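Local atomic coordinates of putative oxidoreductase (Bacteroides fragilis NCTC 9343, PDB entry 3EOF), a protein that binds flavin mononucleotide and probably acts as an FMN-dependent oxidoreductase of the nitroreductase family. Residues 20-32 with 116-128. Residues are numbered along the deposited sequence; the frame is centred on the assembly and turned at random.
Sequences ITPDLLNDLLETS and TFCTLAEEAGLGI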
loop_
_atom_site.group_PDB
_atom_site.type_symbol
_atom_site.label_atom_id
_atom_site.label_comp_id
_atom_site.label_asym_id
_atom_site.label_seq_id
_atom_site.Cartn_x
_atom_site.Cartn_y
_atom_site.Cartn_z
ATOM N N ILE A 20 -11.432 2.308 -22.297
ATOM C CA ILE A 20 -10.343 3.182 -21.887
ATOM C C ILE A 20 -9.306 2.940 -22.995
ATOM O O ILE A 20 -8.945 1.806 -23.256
ATOM C CB ILE A 20 -9.782 2.805 -20.483
ATOM C CG1 ILE A 20 -10.923 2.773 -19.420
ATOM C CG2 ILE A 20 -8.624 3.751 -20.083
ATOM C CD1 ILE A 20 -10.497 2.318 -18.003
ATOM N N THR A 21 -8.849 3.982 -23.672
ATOM C CA THR A 21 -7.858 3.781 -24.716
ATOM C C THR A 21 -6.526 3.301 -24.139
ATOM O O THR A 21 -6.213 3.556 -22.966
ATOM C CB THR A 21 -7.527 5.070 -25.481
ATOM O OG1 THR A 21 -6.937 6.011 -24.577
ATOM C CG2 THR A 21 -8.775 5.681 -26.139
ATOM N N PRO A 22 -5.743 2.570 -24.950
ATOM C CA PRO A 22 -4.374 2.264 -24.513
ATOM C C PRO A 22 -3.573 3.539 -24.149
ATOM O O PRO A 22 -2.903 3.558 -23.128
ATOM C CB PRO A 22 -3.769 1.531 -25.728
ATOM C CG PRO A 22 -4.961 0.928 -26.432
ATOM C CD PRO A 22 -6.078 1.927 -26.238
ATOM N N ASP A 23 -3.652 4.599 -24.959
ATOM C CA ASP A 23 -2.909 5.844 -24.661
ATOM C C ASP A 23 -3.171 6.307 -23.227
ATOM O O ASP A 23 -2.229 6.598 -22.479
ATOM C CB ASP A 23 -3.218 6.992 -25.646
ATOM C CG ASP A 23 -2.544 6.830 -27.035
ATOM O OD1 ASP A 23 -1.925 5.781 -27.280
ATOM O OD2 ASP A 23 -2.654 7.772 -27.890
ATOM N N LEU A 24 -4.446 6.342 -22.849
ATOM C CA LEU A 24 -4.870 6.787 -21.503
ATOM C C LEU A 24 -4.469 5.804 -20.406
ATOM O O LEU A 24 -3.835 6.199 -19.433
ATOM C CB LEU A 24 -6.390 7.116 -21.439
ATOM C CG LEU A 24 -6.916 7.606 -20.073
ATOM C CD1 LEU A 24 -6.142 8.841 -19.616
ATOM C CD2 LEU A 24 -8.401 7.870 -20.100
ATOM N N LEU A 25 -4.854 4.541 -20.533
ATOM C CA LEU A 25 -4.429 3.563 -19.548
ATOM C C LEU A 25 -2.885 3.561 -19.370
ATOM O O LEU A 25 -2.382 3.622 -18.269
ATOM C CB LEU A 25 -4.940 2.152 -19.888
ATOM C CG LEU A 25 -4.775 1.199 -18.725
ATOM C CD1 LEU A 25 -5.647 1.554 -17.470
ATOM C CD2 LEU A 25 -5.083 -0.233 -19.218
ATOM N N ASN A 26 -2.134 3.499 -20.453
ATOM C CA ASN A 26 -0.687 3.482 -20.349
ATOM C C ASN A 26 -0.123 4.755 -19.774
ATOM O O ASN A 26 0.874 4.705 -19.080
ATOM C CB ASN A 26 -0.040 3.203 -21.697
ATOM C CG ASN A 26 -0.268 1.777 -22.197
ATOM O OD1 ASN A 26 -0.499 0.830 -21.426
ATOM N ND2 ASN A 26 -0.193 1.625 -23.507
ATOM N N ASP A 27 -0.750 5.895 -20.053
ATOM C CA ASP A 27 -0.258 7.179 -19.525
ATOM C C ASP A 27 -0.475 7.232 -18.001
ATOM O O ASP A 27 0.409 7.622 -17.270
ATOM C CB ASP A 27 -0.936 8.347 -20.223
ATOM C CG ASP A 27 -0.170 9.679 -20.073
ATOM O OD1 ASP A 27 1.052 9.687 -19.785
ATOM O OD2 ASP A 27 -0.812 10.737 -20.290
ATOM N N LEU A 28 -1.655 6.814 -17.548
ATOM C CA LEU A 28 -1.986 6.725 -16.134
ATOM C C LEU A 28 -1.037 5.765 -15.433
ATOM O O LEU A 28 -0.500 6.101 -14.419
ATOM C CB LEU A 28 -3.435 6.236 -15.941
ATOM C CG LEU A 28 -4.547 7.198 -16.376
ATOM C CD1 LEU A 28 -5.903 6.460 -16.320
ATOM C CD2 LEU A 28 -4.517 8.430 -15.517
ATOM N N LEU A 29 -0.841 4.566 -15.981
ATOM C CA LEU A 29 0.094 3.602 -15.404
ATOM C C LEU A 29 1.535 4.154 -15.407
ATOM O O LEU A 29 2.161 4.185 -14.362
ATOM C CB LEU A 29 -0.023 2.241 -16.088
ATOM C CG LEU A 29 -1.299 1.425 -15.820
ATOM C CD1 LEU A 29 -1.502 0.408 -16.882
ATOM C CD2 LEU A 29 -1.285 0.779 -14.432
ATOM N N GLU A 30 2.023 4.690 -16.525
ATOM C CA GLU A 30 3.372 5.199 -16.566
ATOM C C GLU A 30 3.585 6.239 -15.475
ATOM O O GLU A 30 4.631 6.254 -14.821
ATOM C CB GLU A 30 3.710 5.797 -17.930
ATOM C CG GLU A 30 5.171 6.182 -18.054
ATOM C CD GLU A 30 5.547 6.744 -19.408
ATOM O OE1 GLU A 30 4.688 6.866 -20.304
ATOM O OE2 GLU A 30 6.732 7.042 -19.576
ATOM N N THR A 31 2.598 7.114 -15.286
ATOM C CA THR A 31 2.652 8.143 -14.245
ATOM C C THR A 31 2.533 7.485 -12.871
ATOM O O THR A 31 3.260 7.814 -11.960
ATOM C CB THR A 31 1.587 9.259 -14.440
ATOM O OG1 THR A 31 1.645 9.800 -15.775
ATOM C CG2 THR A 31 1.832 10.388 -13.469
ATOM N N SER A 32 1.659 6.514 -12.707
ATOM C CA SER A 32 1.569 5.876 -11.404
ATOM C C SER A 32 2.920 5.307 -10.979
ATOM O O SER A 32 3.262 5.331 -9.801
ATOM C CB SER A 32 0.483 4.811 -11.381
ATOM O OG SER A 32 0.896 3.643 -12.049
ATOM N N THR A 116 -1.617 5.341 -6.501
ATOM C CA THR A 116 -1.249 6.520 -7.309
ATOM C C THR A 116 -2.083 6.423 -8.575
ATOM O O THR A 116 -2.718 7.379 -8.982
ATOM C CB THR A 116 0.265 6.631 -7.598
ATOM O OG1 THR A 116 0.992 6.630 -6.361
ATOM C CG2 THR A 116 0.571 7.917 -8.329
ATOM N N PHE A 117 -2.134 5.240 -9.162
ATOM C CA PHE A 117 -2.960 5.015 -10.345
ATOM C C PHE A 117 -4.416 5.367 -10.098
ATOM O O PHE A 117 -4.978 6.133 -10.869
ATOM C CB PHE A 117 -2.884 3.559 -10.827
ATOM C CG PHE A 117 -3.892 3.249 -11.876
ATOM C CD1 PHE A 117 -3.676 3.619 -13.191
ATOM C CD2 PHE A 117 -5.102 2.635 -11.533
ATOM C CE1 PHE A 117 -4.664 3.387 -14.156
ATOM C CE2 PHE A 117 -6.082 2.415 -12.477
ATOM C CZ PHE A 117 -5.870 2.775 -13.785
ATOM N N CYS A 118 -5.025 4.785 -9.054
ATOM C CA CYS A 118 -6.442 5.057 -8.727
ATOM C C CYS A 118 -6.746 6.551 -8.603
ATOM O O CYS A 118 -7.754 7.015 -9.080
ATOM C CB CYS A 118 -6.876 4.327 -7.490
ATOM S SG CYS A 118 -7.023 2.573 -7.802
ATOM N N THR A 119 -5.865 7.286 -7.954
ATOM C CA THR A 119 -5.975 8.733 -7.818
ATOM C C THR A 119 -5.881 9.485 -9.146
ATOM O O THR A 119 -6.602 10.477 -9.398
ATOM C CB THR A 119 -4.864 9.217 -6.886
ATOM O OG1 THR A 119 -4.990 8.528 -5.634
ATOM C CG2 THR A 119 -4.941 10.686 -6.661
ATOM N N LEU A 120 -4.964 9.046 -9.987
ATOM C CA LEU A 120 -4.779 9.631 -11.311
ATOM C C LEU A 120 -5.968 9.278 -12.203
ATOM O O LEU A 120 -6.453 10.114 -12.938
ATOM C CB LEU A 120 -3.463 9.175 -11.935
ATOM C CG LEU A 120 -2.204 9.784 -11.303
ATOM C CD1 LEU A 120 -0.986 9.058 -11.822
ATOM C CD2 LEU A 120 -2.049 11.270 -11.554
ATOM N N ALA A 121 -6.433 8.040 -12.110
ATOM C CA ALA A 121 -7.570 7.561 -12.863
ATOM C C ALA A 121 -8.807 8.376 -12.504
ATOM O O ALA A 121 -9.495 8.918 -13.359
ATOM C CB ALA A 121 -7.773 6.044 -12.594
ATOM N N GLU A 122 -9.062 8.533 -11.223
ATOM C CA GLU A 122 -10.194 9.356 -10.784
ATOM C C GLU A 122 -10.068 10.809 -11.213
ATOM O O GLU A 122 -11.051 11.425 -11.599
ATOM C CB GLU A 122 -10.402 9.219 -9.296
ATOM C CG GLU A 122 -10.910 7.824 -8.915
ATOM C CD GLU A 122 -11.026 7.625 -7.398
ATOM O OE1 GLU A 122 -10.462 8.428 -6.637
ATOM O OE2 GLU A 122 -11.670 6.664 -6.969
ATOM N N GLU A 123 -8.859 11.338 -11.207
ATOM C CA GLU A 123 -8.618 12.695 -11.670
ATOM C C GLU A 123 -8.939 12.800 -13.169
ATOM O O GLU A 123 -9.415 13.851 -13.622
ATOM C CB GLU A 123 -7.163 13.097 -11.411
ATOM C CG GLU A 123 -6.870 14.605 -11.547
ATOM C CD GLU A 123 -7.618 15.454 -10.518
ATOM O OE1 GLU A 123 -8.208 14.880 -9.588
ATOM O OE2 GLU A 123 -7.599 16.702 -10.621
ATOM N N ALA A 124 -8.671 11.716 -13.916
ATOM C CA ALA A 124 -8.987 11.611 -15.343
ATOM C C ALA A 124 -10.485 11.313 -15.595
ATOM O O ALA A 124 -10.894 11.105 -16.727
ATOM C CB ALA A 124 -8.120 10.548 -16.017
ATOM N N GLY A 125 -11.317 11.313 -14.570
ATOM C CA GLY A 125 -12.751 11.111 -14.799
ATOM C C GLY A 125 -13.178 9.649 -14.772
ATOM O O GLY A 125 -14.310 9.327 -15.057
ATOM N N LEU A 126 -12.277 8.749 -14.435
ATOM C CA LEU A 126 -12.660 7.326 -14.352
ATOM C C LEU A 126 -13.124 6.949 -12.930
ATOM O O LEU A 126 -12.976 7.705 -11.976
ATOM C CB LEU A 126 -11.498 6.454 -14.782
ATOM C CG LEU A 126 -10.934 6.598 -16.196
ATOM C CD1 LEU A 126 -9.468 6.110 -16.287
ATOM C CD2 LEU A 126 -11.789 5.897 -17.220
ATOM N N GLY A 127 -13.754 5.784 -12.809
ATOM C CA GLY A 127 -14.177 5.282 -11.521
ATOM C C GLY A 127 -13.431 3.971 -11.334
ATOM O O GLY A 127 -13.212 3.217 -12.264
ATOM N N ILE A 128 -13.026 3.713 -10.115
ATOM C CA ILE A 128 -12.279 2.533 -9.777
ATOM C C ILE A 128 -12.940 1.837 -8.566
ATOM O O ILE A 128 -13.736 2.410 -7.837
ATOM C CB ILE A 128 -10.789 2.885 -9.446
ATOM C CG1 ILE A 128 -10.680 3.690 -8.145
ATOM C CG2 ILE A 128 -10.094 3.690 -10.628
ATOM C CD1 ILE A 128 -10.680 2.891 -6.839
#
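Two helices of the nitroreductase fold, 22-32 and the end of 100-123, pack side by side through Phe-117 and Leu-28. The axes of 22-32 and 116-123 approach to 8.6 Å and run at 138°, nearer antiparallel than parallel. Phe-117 is a knob in a hole formed by Leu-25, Leu-28, Leu-29 and Ser-32. Its CG lies anti to the backbone N (chi1 170°), which sends the ring along helix 22-32. CB of Leu-28 meets ring atom CE1 of Phe-117 at 3.6 Å, and Leu-25 CD1 and Leu-29 CD2 also approach the ring obliquely. Within its own helix, Ala-121 CB lies over one ring face, offset toward the rim.

The two methyls of Leu-28 diverge. Leu-28 CD1 meets Leu-126 CD1 at 3.6 Å, while Leu-28 CD2 rests against Leu-120 O, also at 3.6 Å. Leu-126 belongs to the Schellman motif that ends the helix: its N bonds to Ala-121 O and Gly-125 N bonds to Glu-122 O, with Gly-125 at positive phi. Leu-126 CD2 meets Ile-20 CD1, tip to tip, at 3.9 Å.

At the other end the backbones close in, with CA of Ser-32 4.7 Å from CA of Phe-117. The small side chain of Ser-32 is consistent with this close approach: Ser-32 CB lies 3.5 Å from Phe-117 N. Its hydroxyl turns back to donate to Leu-29 O, in the carbonyl plane on a lone pair. The side chains of Thr-31 and Leu-120 cross at about a right angle, with CG2 of Thr-31 3.5 Å from CD1 of Leu-120.

Phe-117 also touches Leu-75, Phe-77 and Val-159 of the central sheet. The contact is thus apolar helix-on-helix packing over an antiparallel sheet, part of the alpha+beta core of the nitroreductase-family fold.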